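Local structure of DNA photolyase (4U63) at residues D221-G226 with H357-N362; L208-T211 with W215-D218; V115-R120 with K130-K135. The protein repairs cyclobutane pyrimidine dimers in ultraviolet-damaged DNA using light, as a class III photolyase that carries a flavin and a methenyltetrahydrofolate antenna. One frame throughout, in Å; residues are numbered along the deposited sequence.

Three contacts follow one chain from its parallel Rossmann-like sheet to its cofactors, and their chemistry changes with place. Contact 3 is a buried strand-to-helix packing in the parallel alpha/beta part, apolar inside and fringed by cations that hold sulfate. Contacts 1 and 2, both partly buried, are neighbours: their centres lie 13 Å apart, and His-357 CD2 packs 3.7 Å from Asp-218 O. Contact 2 is a short loop folded on itself, apolar packing of a proline, an indole and an alanine methyl beside the folate, whereas contact 1, nearest of the three to the chain centre, adds an indole-to-carbonyl bond and reaches FAD. Contact 3 stays about 14 Å from either at the nearest atoms.

Contact 1 (D221-G226 with H357-N362); sequences DIWTPG and HGTMHN. With FAD (flavin-adenine dinucleotide), chain C.
With its CG1 turned anti to its own carbonyl carbon (chi1 -47°), Ile-222 meets the imidazole of His-357 at about a right angle, joining the end of the short helix 219-222 to the C-terminal end of helix 345-357, where the loop toward helix 362-375 begins, in the helical FAD-binding domain of photolyases. Ile-222 CG1 comes over one face of the imidazole, shifted toward the rim, in a CH-pi contact 3.8 Å from the His-357 ring centroid. The same torsion sends the other branch elsewhere: CG2 of Ile-222 sits above the centre of the Trp-223 indole, and one isoleucine thereby packs on two rings. Trp-223 supplies the polar tie. Trp-223 NE1 donates to His-357 O at 2.9 Å, with an N-H...O angle of 152°. The acceptor lies in the indole plane and is met nearly along the C=O axis (175°), which fixes the rotation of the buried ring and satisfies its N-H. An indole N-H can thus take the carbonyl of a helix's last residue. Past His-357 the chain leaves the helix at Gly-358, whose phi is positive and which touches the folate. Farther round the indole edge, Trp-223 CZ2 rests 3.8 Å from Thr-359 CG2, while Trp-73 meets the indole edge-to-face. At the outer end a water donates to Asp-221 OD2 at 2.7 Å. The same water lies in the imidazole plane, 2.8 Å from His-357 NE2, and links the two side chains. At the far end of the loop, FAD O2' donates a 2.6 Å hydrogen bond to Asn-362 OD1.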
loop_
_atom_site.group_PDB
_atom_site.type_symbol
_atom_site.label_atom_id
_atom_site.label_comp_id
_atom_site.label_asym_id
_atom_site.label_seq_id
_atom_site.Cartn_x
_atom_site.Cartn_y
_atom_site.Cartn_z
ATOM N N ASP A 221 9.652 -11.012 10.652
ATOM C CA ASP A 221 8.754 -12.007 11.252
ATOM C C ASP A 221 7.482 -12.148 10.436
ATOM O O ASP A 221 6.851 -13.214 10.426
ATOM C CB ASP A 221 8.381 -11.623 12.695
ATOM C CG ASP A 221 9.562 -11.673 13.651
ATOM O OD1 ASP A 221 10.573 -12.344 13.346
ATOM O OD2 ASP A 221 9.474 -11.042 14.726
ATOM N N ILE A 222 7.109 -11.056 9.763
ATOM C CA ILE A 222 5.903 -10.981 8.969
ATOM C C ILE A 222 6.162 -10.987 7.460
ATOM O O ILE A 222 5.373 -11.552 6.697
ATOM C CB ILE A 222 5.139 -9.669 9.286
ATOM C CG1 ILE A 222 5.020 -9.440 10.804
ATOM C CG2 ILE A 222 3.772 -9.660 8.615
ATOM C CD1 ILE A 222 4.327 -10.550 11.570
ATOM N N TRP A 223 7.249 -10.352 7.033
ATOM C CA TRP A 223 7.440 -10.024 5.625
ATOM C C TRP A 223 8.667 -10.641 4.981
ATOM O O TRP A 223 9.713 -10.755 5.612
ATOM C CB TRP A 223 7.563 -8.507 5.482
ATOM C CG TRP A 223 6.392 -7.759 6.010
ATOM C CD1 TRP A 223 6.389 -6.854 7.024
ATOM C CD2 TRP A 223 5.045 -7.848 5.544
ATOM N NE1 TRP A 223 5.117 -6.373 7.224
ATOM C CE2 TRP A 223 4.271 -6.968 6.329
ATOM C CE3 TRP A 223 4.413 -8.595 4.542
ATOM C CZ2 TRP A 223 2.886 -6.808 6.139
ATOM C CZ3 TRP A 223 3.050 -8.443 4.354
ATOM C CH2 TRP A 223 2.295 -7.552 5.150
ATOM N N THR A 224 8.509 -11.007 3.706
ATOM C CA THR A 224 9.610 -11.435 2.832
ATOM C C THR A 224 9.428 -10.668 1.522
ATOM O O THR A 224 8.744 -11.135 0.608
ATOM C CB THR A 224 9.572 -12.958 2.601
ATOM O OG1 THR A 224 9.665 -13.616 3.861
ATOM C CG2 THR A 224 10.722 -13.440 1.715
ATOM N N PRO A 225 10.012 -9.464 1.431
ATOM C CA PRO A 225 9.792 -8.667 0.225
ATOM C C PRO A 225 10.291 -9.336 -1.050
ATOM O O PRO A 225 11.276 -10.067 -1.030
ATOM C CB PRO A 225 10.586 -7.388 0.512
ATOM C CG PRO A 225 10.530 -7.268 1.982
ATOM C CD PRO A 225 10.737 -8.684 2.447
ATOM N N GLY A 226 9.569 -9.082 -2.135
ATOM C CA GLY A 226 9.931 -9.573 -3.447
ATOM C C GLY A 226 8.879 -10.486 -4.026
ATOM O O GLY A 226 7.915 -10.851 -3.354
ATOM N N HIS A 357 5.486 -3.875 13.119
ATOM C CA HIS A 357 5.410 -4.728 11.930
ATOM C C HIS A 357 5.223 -4.007 10.586
ATOM O O HIS A 357 5.210 -4.653 9.532
ATOM C CB HIS A 357 4.273 -5.736 12.111
ATOM C CG HIS A 357 4.516 -6.730 13.204
ATOM N ND1 HIS A 357 3.508 -7.201 14.017
ATOM C CD2 HIS A 357 5.652 -7.334 13.624
ATOM C CE1 HIS A 357 4.007 -8.060 14.880
ATOM N NE2 HIS A 357 5.310 -8.156 14.672
ATOM N N GLY A 358 5.072 -2.690 10.611
ATOM C CA GLY A 358 4.911 -1.931 9.382
ATOM C C GLY A 358 3.568 -2.103 8.713
ATOM O O GLY A 358 3.431 -1.822 7.527
ATOM N N THR A 359 2.573 -2.551 9.471
ATOM C CA THR A 359 1.229 -2.720 8.946
ATOM C C THR A 359 0.222 -2.644 10.079
ATOM O O THR A 359 0.587 -2.667 11.243
ATOM C CB THR A 359 1.083 -4.052 8.179
ATOM O OG1 THR A 359 -0.128 -4.039 7.425
ATOM C CG2 THR A 359 1.109 -5.258 9.124
ATOM N N MET A 360 -1.051 -2.563 9.721
ATOM C CA MET A 360 -2.112 -2.521 10.706
ATOM C C MET A 360 -3.345 -3.169 10.115
ATOM O O MET A 360 -3.639 -2.994 8.924
ATOM C CB MET A 360 -2.402 -1.074 11.117
ATOM C CG MET A 360 -3.306 -0.933 12.340
ATOM S SD MET A 360 -3.849 0.748 12.679
ATOM C CE MET A 360 -2.286 1.634 12.624
ATOM N N HIS A 361 -4.069 -3.917 10.940
ATOM C CA HIS A 361 -5.333 -4.524 10.492
ATOM C C HIS A 361 -6.283 -3.429 9.991
ATOM O O HIS A 361 -6.379 -2.376 10.611
ATOM C CB HIS A 361 -5.970 -5.293 11.638
ATOM C CG HIS A 361 -7.150 -6.102 11.228
ATOM N ND1 HIS A 361 -8.417 -5.580 11.188
ATOM C CD2 HIS A 361 -7.258 -7.393 10.833
ATOM C CE1 HIS A 361 -9.264 -6.513 10.795
ATOM N NE2 HIS A 361 -8.585 -7.624 10.571
ATOM N N ASN A 362 -6.989 -3.677 8.882
ATOM C CA ASN A 362 -7.840 -2.633 8.282
ATOM C C ASN A 362 -8.897 -2.032 9.213
ATOM O O ASN A 362 -9.107 -0.811 9.224
ATOM C CB ASN A 362 -8.555 -3.118 7.023
ATOM C CG ASN A 362 -9.475 -2.036 6.437
ATOM O OD1 ASN A 362 -9.003 -1.052 5.870
ATOM N ND2 ASN A 362 -10.789 -2.202 6.610
HETATM P PA FAD C . -6.890 -8.192 2.374
HETATM O O1A FAD C . -8.095 -8.141 3.257
HETATM O O2A FAD C . -6.212 -9.504 2.157
HETATM O O5B FAD C . -7.316 -7.502 0.989
HETATM C C5B FAD C . -6.674 -7.819 -0.251
HETATM C C4B FAD C . -6.156 -6.573 -0.955
HETATM O O4B FAD C . -7.217 -5.667 -1.254
HETATM C C3B FAD C . -5.173 -5.776 -0.129
HETATM O O3B FAD C . -3.855 -6.347 -0.156
HETATM C C2B FAD C . -5.269 -4.408 -0.769
HETATM O O2B FAD C . -4.468 -4.322 -1.950
HETATM C C1B FAD C . -6.725 -4.322 -1.154
HETATM N N9A FAD C . -7.570 -3.618 -0.163
HETATM C C8A FAD C . -8.233 -4.187 0.859
HETATM N N7A FAD C . -8.938 -3.271 1.554
HETATM C C5A FAD C . -8.744 -2.076 0.956
HETATM C C6A FAD C . -9.197 -0.704 1.200
HETATM N N6A FAD C . -10.021 -0.435 2.233
HETATM N N1A FAD C . -8.752 0.254 0.356
HETATM C C2A FAD C . -7.916 -0.023 -0.672
HETATM N N3A FAD C . -7.469 -1.267 -0.944
HETATM C C4A FAD C . -7.843 -2.307 -0.173
HETATM N N1 FAD C . -4.107 -0.066 1.750
HETATM C C2 FAD C . -2.959 -0.027 1.037
HETATM O O2 FAD C . -2.763 -0.953 0.218
HETATM N N3 FAD C . -2.052 0.970 1.189
HETATM C C4 FAD C . -2.243 1.991 2.064
HETATM O O4 FAD C . -1.405 2.922 2.191
HETATM C C4X FAD C . -3.471 2.004 2.883
HETATM N N5 FAD C . -3.743 2.971 3.809
HETATM C C5X FAD C . -4.907 2.951 4.522
HETATM C C6 FAD C . -5.200 3.949 5.443
HETATM C C7 FAD C . -6.383 3.931 6.188
HETATM C C7M FAD C . -6.683 5.025 7.187
HETATM C C8 FAD C . -7.348 2.825 6.006
HETATM C C8M FAD C . -8.647 2.755 6.780
HETATM C C9 FAD C . -7.065 1.836 5.101
HETATM C C9A FAD C . -5.892 1.838 4.341
HETATM N N10 FAD C . -5.603 0.800 3.406
HETATM C C10 FAD C . -4.410 0.873 2.668
HETATM C "C1'" FAD C . -6.548 -0.288 3.124
HETATM C "C2'" FAD C . -6.463 -1.586 3.896
HETATM O "O2'" FAD C . -6.508 -1.306 5.300
HETATM C "C3'" FAD C . -5.234 -2.394 3.529
HETATM O "O3'" FAD C . -5.170 -2.609 2.122
HETATM C "C4'" FAD C . -5.289 -3.737 4.256
HETATM O "O4'" FAD C . -5.130 -3.516 5.655
HETATM C "C5'" FAD C . -4.186 -4.637 3.738
HETATM O "O5'" FAD C . -4.184 -5.914 4.393
HETATM P P FAD C . -4.359 -7.237 3.500
HETATM O O1P FAD C . -4.241 -8.417 4.400
HETATM O O2P FAD C . -3.411 -7.209 2.334
HETATM O O3P FAD C . -5.865 -7.080 2.963
HETATM O O HOH W 1 7.050 -10.137 15.651
#

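Contact 2 (L208-T211 with W215-D218); sequences LLPT and WAKD. With MHF (5,10-methenyl-6,7,8-trihydrofolic acid), chain B.
Pro-210 leans its CB-CG edge over one face of Trp-215, and the two side chains cross at about a right angle. The proline gives up the larger share of surface. Pro-210 CG stands over the six-membered part of the Trp-215 indole, 3.7 Å from that ring's centroid and 23° off the normal, a CH-pi contact in which a ring methylene faces the aromatic cloud. CB of Pro-210 extends the cover toward the pyrrole side, 3.5 Å from Trp-215 NE1. Ala-216 CB reaches Pro-210 CG at 3.9 Å and also touches Trp-72 of helix 68-87. Trp-215 holds its CG between the backbone N and the carbonyl carbon (chi1 49°), a crowded rotamer that folds the indole back beneath the proline and turns its second face to the folate. On that face MHF C11 sits 3.2 Å from Trp-215 CG, and the bridging atoms of the cofactor follow the indole, with MHF N10 3.1 Å from Trp-215 NE1. On the pterin itself, MHF C4A lies 3.3 Å from Trp-215 CE3. The indole is thus sandwiched, proline on one face and folate on the other, an instance of how a short loop can present an aromatic wall without any polar bond across itself. Polar ties come later in the loop, where Asp-218 OD2 is hydrogen-bonded to Gln-356. Backbone oxygens of Leu-354, Asp-389 and Thr-390 bind the folate by hydrogen bonds, while Trp-215, backed by its proline and laid face-on against the cofactor, forms one wall of the antenna-chromophore pocket of this class III photolyase.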
loop_
_atom_site.group_PDB
_atom_site.type_symbol
_atom_site.label_atom_id
_atom_site.label_comp_id
_atom_site.label_asym_id
_atom_site.label_seq_id
_atom_site.Cartn_x
_atom_site.Cartn_y
_atom_site.Cartn_z
ATOM N N LEU A 208 19.104 2.441 2.384
ATOM C CA LEU A 208 17.686 2.167 2.503
ATOM C C LEU A 208 17.336 1.452 3.791
ATOM O O LEU A 208 16.197 1.536 4.235
ATOM C CB LEU A 208 17.199 1.356 1.307
ATOM C CG LEU A 208 17.227 2.064 -0.044
ATOM C CD1 LEU A 208 16.968 1.058 -1.152
ATOM C CD2 LEU A 208 16.211 3.189 -0.096
ATOM N N LEU A 209 18.299 0.751 4.391
ATOM C CA LEU A 209 18.033 -0.035 5.595
ATOM C C LEU A 209 18.289 0.744 6.881
ATOM O O LEU A 209 19.131 1.645 6.902
ATOM C CB LEU A 209 18.893 -1.297 5.620
ATOM C CG LEU A 209 18.625 -2.389 4.592
ATOM C CD1 LEU A 209 19.568 -3.553 4.874
ATOM C CD2 LEU A 209 17.169 -2.843 4.600
ATOM N N PRO A 210 17.559 0.393 7.968
ATOM C CA PRO A 210 17.932 0.895 9.290
ATOM C C PRO A 210 19.282 0.319 9.703
ATOM O O PRO A 210 19.642 -0.775 9.265
ATOM C CB PRO A 210 16.832 0.353 10.213
ATOM C CG PRO A 210 15.722 -0.073 9.320
ATOM C CD PRO A 210 16.328 -0.419 8.006
ATOM N N THR A 211 20.019 1.043 10.536
ATOM C CA THR A 211 21.318 0.574 11.003
ATOM C C THR A 211 21.253 0.309 12.505
ATOM O O THR A 211 21.078 -0.839 12.924
ATOM C CB THR A 211 22.437 1.568 10.629
ATOM O OG1 THR A 211 22.180 2.849 11.218
ATOM C CG2 THR A 211 22.529 1.716 9.113
ATOM N N TRP A 215 15.125 -0.716 13.915
ATOM C CA TRP A 215 13.714 -0.582 14.262
ATOM C C TRP A 215 12.797 -1.473 13.417
ATOM O O TRP A 215 11.624 -1.648 13.748
ATOM C CB TRP A 215 13.268 0.880 14.158
ATOM C CG TRP A 215 13.640 1.583 12.870
ATOM C CD1 TRP A 215 14.674 2.475 12.686
ATOM C CD2 TRP A 215 12.971 1.481 11.609
ATOM N NE1 TRP A 215 14.686 2.924 11.389
ATOM C CE2 TRP A 215 13.653 2.334 10.703
ATOM C CE3 TRP A 215 11.863 0.755 11.151
ATOM C CZ2 TRP A 215 13.260 2.472 9.366
ATOM C CZ3 TRP A 215 11.470 0.892 9.824
ATOM C CH2 TRP A 215 12.172 1.741 8.945
ATOM N N ALA A 216 13.329 -2.030 12.329
ATOM C CA ALA A 216 12.581 -2.959 11.496
ATOM C C ALA A 216 12.914 -4.402 11.839
ATOM O O ALA A 216 12.635 -5.298 11.050
ATOM C CB ALA A 216 12.883 -2.690 10.033
ATOM N N LYS A 217 13.497 -4.647 13.016
ATOM C CA LYS A 217 13.967 -5.992 13.344
ATOM C C LYS A 217 12.864 -7.043 13.359
ATOM O O LYS A 217 13.151 -8.220 13.123
ATOM C CB LYS A 217 14.733 -6.017 14.665
ATOM C CG LYS A 217 13.934 -5.641 15.899
ATOM C CD LYS A 217 14.845 -5.622 17.119
ATOM C CE LYS A 217 14.138 -5.046 18.330
ATOM N NZ LYS A 217 13.000 -5.897 18.770
ATOM N N ASP A 218 11.618 -6.639 13.632
ATOM C CA ASP A 218 10.495 -7.592 13.620
ATOM C C ASP A 218 9.727 -7.629 12.297
ATOM O O ASP A 218 8.821 -8.446 12.139
ATOM C CB ASP A 218 9.548 -7.329 14.797
ATOM C CG ASP A 218 10.172 -7.681 16.140
ATOM O OD1 ASP A 218 11.256 -8.314 16.173
ATOM O OD2 ASP A 218 9.572 -7.323 17.171
HETATM N N1 MHF B . 7.990 2.516 10.378
HETATM C C2 MHF B . 7.627 1.540 11.217
HETATM N NA2 MHF B . 6.609 0.742 10.844
HETATM N N3 MHF B . 8.264 1.321 12.417
HETATM C C4 MHF B . 9.279 2.111 12.811
HETATM O O4 MHF B . 9.860 1.933 13.895
HETATM C C4A MHF B . 9.700 3.193 11.910
HETATM N N5 MHF B . 10.692 4.116 12.195
HETATM C C6 MHF B . 10.773 5.404 11.503
HETATM C C7 MHF B . 10.597 5.100 10.012
HETATM N N8 MHF B . 9.359 4.342 9.791
HETATM C C8A MHF B . 8.975 3.372 10.651
HETATM C C9 MHF B . 12.127 5.987 11.949
HETATM N N10 MHF B . 12.733 4.933 12.787
HETATM C C11 MHF B . 11.650 4.075 13.242
HETATM C C12 MHF B . 15.616 5.875 15.743
HETATM C C13 MHF B . 14.448 5.198 16.124
HETATM C C14 MHF B . 13.480 4.886 15.186
HETATM C C15 MHF B . 13.651 5.255 13.833
HETATM C C16 MHF B . 14.819 5.901 13.451
HETATM C C17 MHF B . 15.793 6.211 14.396
HETATM C C MHF B . 16.698 6.208 16.738
HETATM O O MHF B . 17.760 6.613 16.291
HETATM N N MHF B . 16.507 5.989 18.046
HETATM C CA MHF B . 17.536 6.108 19.067
HETATM C CB MHF B . 17.250 7.249 20.043
HETATM C CG MHF B . 16.511 8.429 19.419
HETATM C CD MHF B . 15.016 8.223 19.242
HETATM O OE1 MHF B . 14.453 7.229 19.749
HETATM O OE2 MHF B . 14.382 9.069 18.580
HETATM C CT MHF B . 17.639 4.810 19.826
HETATM O O1 MHF B . 18.665 4.114 19.669
HETATM O O2 MHF B . 16.704 4.458 20.584
#

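Contact 3 (V115-R120 with K130-K135); sequences VVWNRR and KALKQK. With SO4 (sulfate ion), chain D; SO4 (sulfate ion), chain E.
A right-handed beta-alpha-beta unit of the Rossmann-like N-terminal part of photolyases, strand 114-118, helix 123-138 and strand 142-146, includes the packing of Trp-117 against Leu-132 and Lys-133. Trp-117 keeps CG between its backbone N and carbonyl carbon (chi1 61°), which throws the indole from the strand toward the helix. The far rim of the six-membered ring does the touching: Trp-117 CZ3 meets Leu-132 CD2 at 4.2 Å, while Trp-117 CZ2 lies 4.1 Å from Lys-133 CB. Both helix side chains cross the indole obliquely, and the contact is loose van der Waals packing with no polar bond between the segments. The lysine has a double use that illustrates how one residue can serve core and surface together. Its CB packs on the tryptophan, and a bend in its chain (chi3 67°) carries the ammonium to a sulfate, where Lys-133 NZ donates to O3 of the chain E ion at 2.8 Å. The extended Arg-119 comes to the same ion from the loop just past the strand, Arg-119 NH2 donating to O4 of chain E at 3.0 Å. In this crystal the sulfate, probably from the crystallisation liquor, therefore lies between Arg-119 and Lys-133. The guanidinium also grips a second sulfate, probably of the same origin, at its edge and in its plane: Arg-119 NH2 reaches O1 of chain D at 2.7 Å, and Arg-119 NH1 reaches O4 of chain D at 3.0 Å. Beneath this rim, strand 114-118 runs between strands 27-31 and 142-146 of the parallel sheet, where Trp-30 meets Trp-117 edge-to-face and Val-143 touches both Trp-117 and Lys-133, while Leu-132 reaches across to Leu-103 of the adjacent helix 99-110.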
loop_
_atom_site.group_PDB
_atom_site.type_symbol
_atom_site.label_atom_id
_atom_site.label_comp_id
_atom_site.label_asym_id
_atom_site.label_seq_id
_atom_site.Cartn_x
_atom_site.Cartn_y
_atom_site.Cartn_z
ATOM N N VAL A 115 13.024 1.730 -25.206
ATOM C CA VAL A 115 12.847 1.726 -23.768
ATOM C C VAL A 115 11.419 1.279 -23.507
ATOM O O VAL A 115 10.489 1.799 -24.116
ATOM C CB VAL A 115 13.050 3.108 -23.123
ATOM C CG1 VAL A 115 12.890 3.006 -21.607
ATOM C CG2 VAL A 115 14.418 3.680 -23.479
ATOM N N VAL A 116 11.259 0.310 -22.609
ATOM C CA VAL A 116 9.946 -0.112 -22.170
ATOM C C VAL A 116 9.784 0.050 -20.667
ATOM O O VAL A 116 10.760 -0.005 -19.901
ATOM C CB VAL A 116 9.638 -1.577 -22.560
ATOM C CG1 VAL A 116 9.638 -1.730 -24.074
ATOM C CG2 VAL A 116 10.623 -2.549 -21.909
ATOM N N TRP A 117 8.542 0.256 -20.257
ATOM C CA TRP A 117 8.178 0.249 -18.859
ATOM C C TRP A 117 6.715 -0.121 -18.661
ATOM O O TRP A 117 5.908 -0.068 -19.586
ATOM C CB TRP A 117 8.480 1.603 -18.191
ATOM C CG TRP A 117 7.755 2.843 -18.739
ATOM C CD1 TRP A 117 6.416 3.142 -18.629
ATOM C CD2 TRP A 117 8.355 3.957 -19.417
ATOM N NE1 TRP A 117 6.154 4.364 -19.218
ATOM C CE2 TRP A 117 7.324 4.882 -19.708
ATOM C CE3 TRP A 117 9.665 4.258 -19.820
ATOM C CZ2 TRP A 117 7.565 6.090 -20.381
ATOM C CZ3 TRP A 117 9.904 5.458 -20.485
ATOM C CH2 TRP A 117 8.855 6.361 -20.760
ATOM N N ASN A 118 6.398 -0.514 -17.438
ATOM C CA ASN A 118 5.026 -0.724 -17.038
ATOM C C ASN A 118 4.445 0.579 -16.539
ATOM O O ASN A 118 5.073 1.295 -15.748
ATOM C CB ASN A 118 4.954 -1.807 -15.976
ATOM C CG ASN A 118 5.345 -3.154 -16.532
ATOM O OD1 ASN A 118 4.767 -3.605 -17.524
ATOM N ND2 ASN A 118 6.328 -3.793 -15.930
ATOM N N ARG A 119 3.241 0.880 -17.011
ATOM C CA ARG A 119 2.553 2.110 -16.641
ATOM C C ARG A 119 2.366 2.178 -15.134
ATOM O O ARG A 119 2.173 1.141 -14.463
ATOM C CB ARG A 119 1.186 2.188 -17.318
ATOM C CG ARG A 119 1.266 2.360 -18.807
ATOM C CD ARG A 119 -0.082 2.144 -19.455
ATOM N NE ARG A 119 0.074 2.033 -20.898
ATOM C CZ ARG A 119 -0.796 1.451 -21.719
ATOM N NH1 ARG A 119 -1.923 0.898 -21.257
ATOM N NH2 ARG A 119 -0.532 1.418 -23.021
ATOM N N ARG A 120 2.464 3.393 -14.618
ATOM C CA ARG A 120 2.155 3.691 -13.229
ATOM C C ARG A 120 1.056 4.714 -13.292
ATOM O O ARG A 120 1.107 5.638 -14.093
ATOM C CB ARG A 120 3.375 4.189 -12.452
ATOM C CG ARG A 120 4.060 5.415 -13.019
ATOM C CD ARG A 120 5.359 5.677 -12.291
ATOM N NE ARG A 120 6.190 6.657 -12.985
ATOM C CZ ARG A 120 7.372 7.094 -12.551
ATOM N NH1 ARG A 120 7.885 6.644 -11.410
ATOM N NH2 ARG A 120 8.051 7.986 -13.268
ATOM N N LYS A 130 4.760 10.548 -19.230
ATOM C CA LYS A 130 4.271 11.189 -20.463
ATOM C C LYS A 130 5.305 12.164 -21.041
ATOM O O LYS A 130 5.565 12.167 -22.254
ATOM C CB LYS A 130 2.935 11.903 -20.215
ATOM C CG LYS A 130 2.323 12.545 -21.466
ATOM C CD LYS A 130 0.939 13.121 -21.196
ATOM C CE LYS A 130 0.301 13.666 -22.472
ATOM N NZ LYS A 130 -0.941 14.440 -22.183
ATOM N N ALA A 131 5.897 12.982 -20.175
ATOM C CA ALA A 131 6.865 13.993 -20.615
ATOM C C ALA A 131 8.136 13.339 -21.147
ATOM O O ALA A 131 8.652 13.720 -22.197
ATOM C CB ALA A 131 7.197 14.946 -19.479
ATOM N N LEU A 132 8.619 12.340 -20.416
ATOM C CA LEU A 132 9.830 11.631 -20.778
ATOM C C LEU A 132 9.658 10.903 -22.103
ATOM O O LEU A 132 10.547 10.950 -22.966
ATOM C CB LEU A 132 10.196 10.647 -19.673
ATOM C CG LEU A 132 11.449 9.815 -19.889
ATOM C CD1 LEU A 132 12.689 10.682 -20.023
ATOM C CD2 LEU A 132 11.578 8.849 -18.733
ATOM N N LYS A 133 8.508 10.246 -22.258
ATOM C CA LYS A 133 8.178 9.499 -23.468
ATOM C C LYS A 133 8.215 10.397 -24.699
ATOM O O LYS A 133 8.805 10.026 -25.719
ATOM C CB LYS A 133 6.805 8.851 -23.313
ATOM C CG LYS A 133 6.355 7.997 -24.477
ATOM C CD LYS A 133 5.188 7.107 -24.086
ATOM C CE LYS A 133 3.930 7.912 -23.799
ATOM N NZ LYS A 133 2.781 7.019 -23.483
ATOM N N GLN A 134 7.602 11.580 -24.605
ATOM C CA GLN A 134 7.618 12.521 -25.722
ATOM C C GLN A 134 9.038 12.988 -26.067
ATOM O O GLN A 134 9.383 13.097 -27.242
ATOM C CB GLN A 134 6.726 13.736 -25.432
ATOM C CG GLN A 134 6.556 14.684 -26.615
ATOM C CD GLN A 134 5.923 14.004 -27.814
ATOM O OE1 GLN A 134 4.823 13.468 -27.718
ATOM N NE2 GLN A 134 6.613 14.021 -28.946
ATOM N N LYS A 135 9.847 13.280 -25.053
ATOM C CA LYS A 135 11.228 13.727 -25.288
ATOM C C LYS A 135 12.056 12.651 -25.976
ATOM O O LYS A 135 12.796 12.946 -26.904
ATOM C CB LYS A 135 11.916 14.129 -23.981
ATOM C CG LYS A 135 11.496 15.495 -23.463
ATOM C CD LYS A 135 12.129 15.768 -22.113
ATOM C CE LYS A 135 11.477 16.943 -21.403
ATOM N NZ LYS A 135 11.846 18.259 -21.988
HETATM S S SO4 D . -3.120 -0.636 -24.602
HETATM O O1 SO4 D . -2.345 0.596 -24.839
HETATM O O2 SO4 D . -2.631 -1.704 -25.496
HETATM O O3 SO4 D . -4.541 -0.370 -24.898
HETATM O O4 SO4 D . -2.982 -1.065 -23.192
HETATM S S SO4 E . 2.326 3.579 -25.265
HETATM O O1 SO4 E . 2.234 4.599 -26.326
HETATM O O2 SO4 E . 3.253 2.500 -25.642
HETATM O O3 SO4 E . 2.802 4.254 -24.039
HETATM O O4 SO4 E . 0.992 2.984 -25.039
#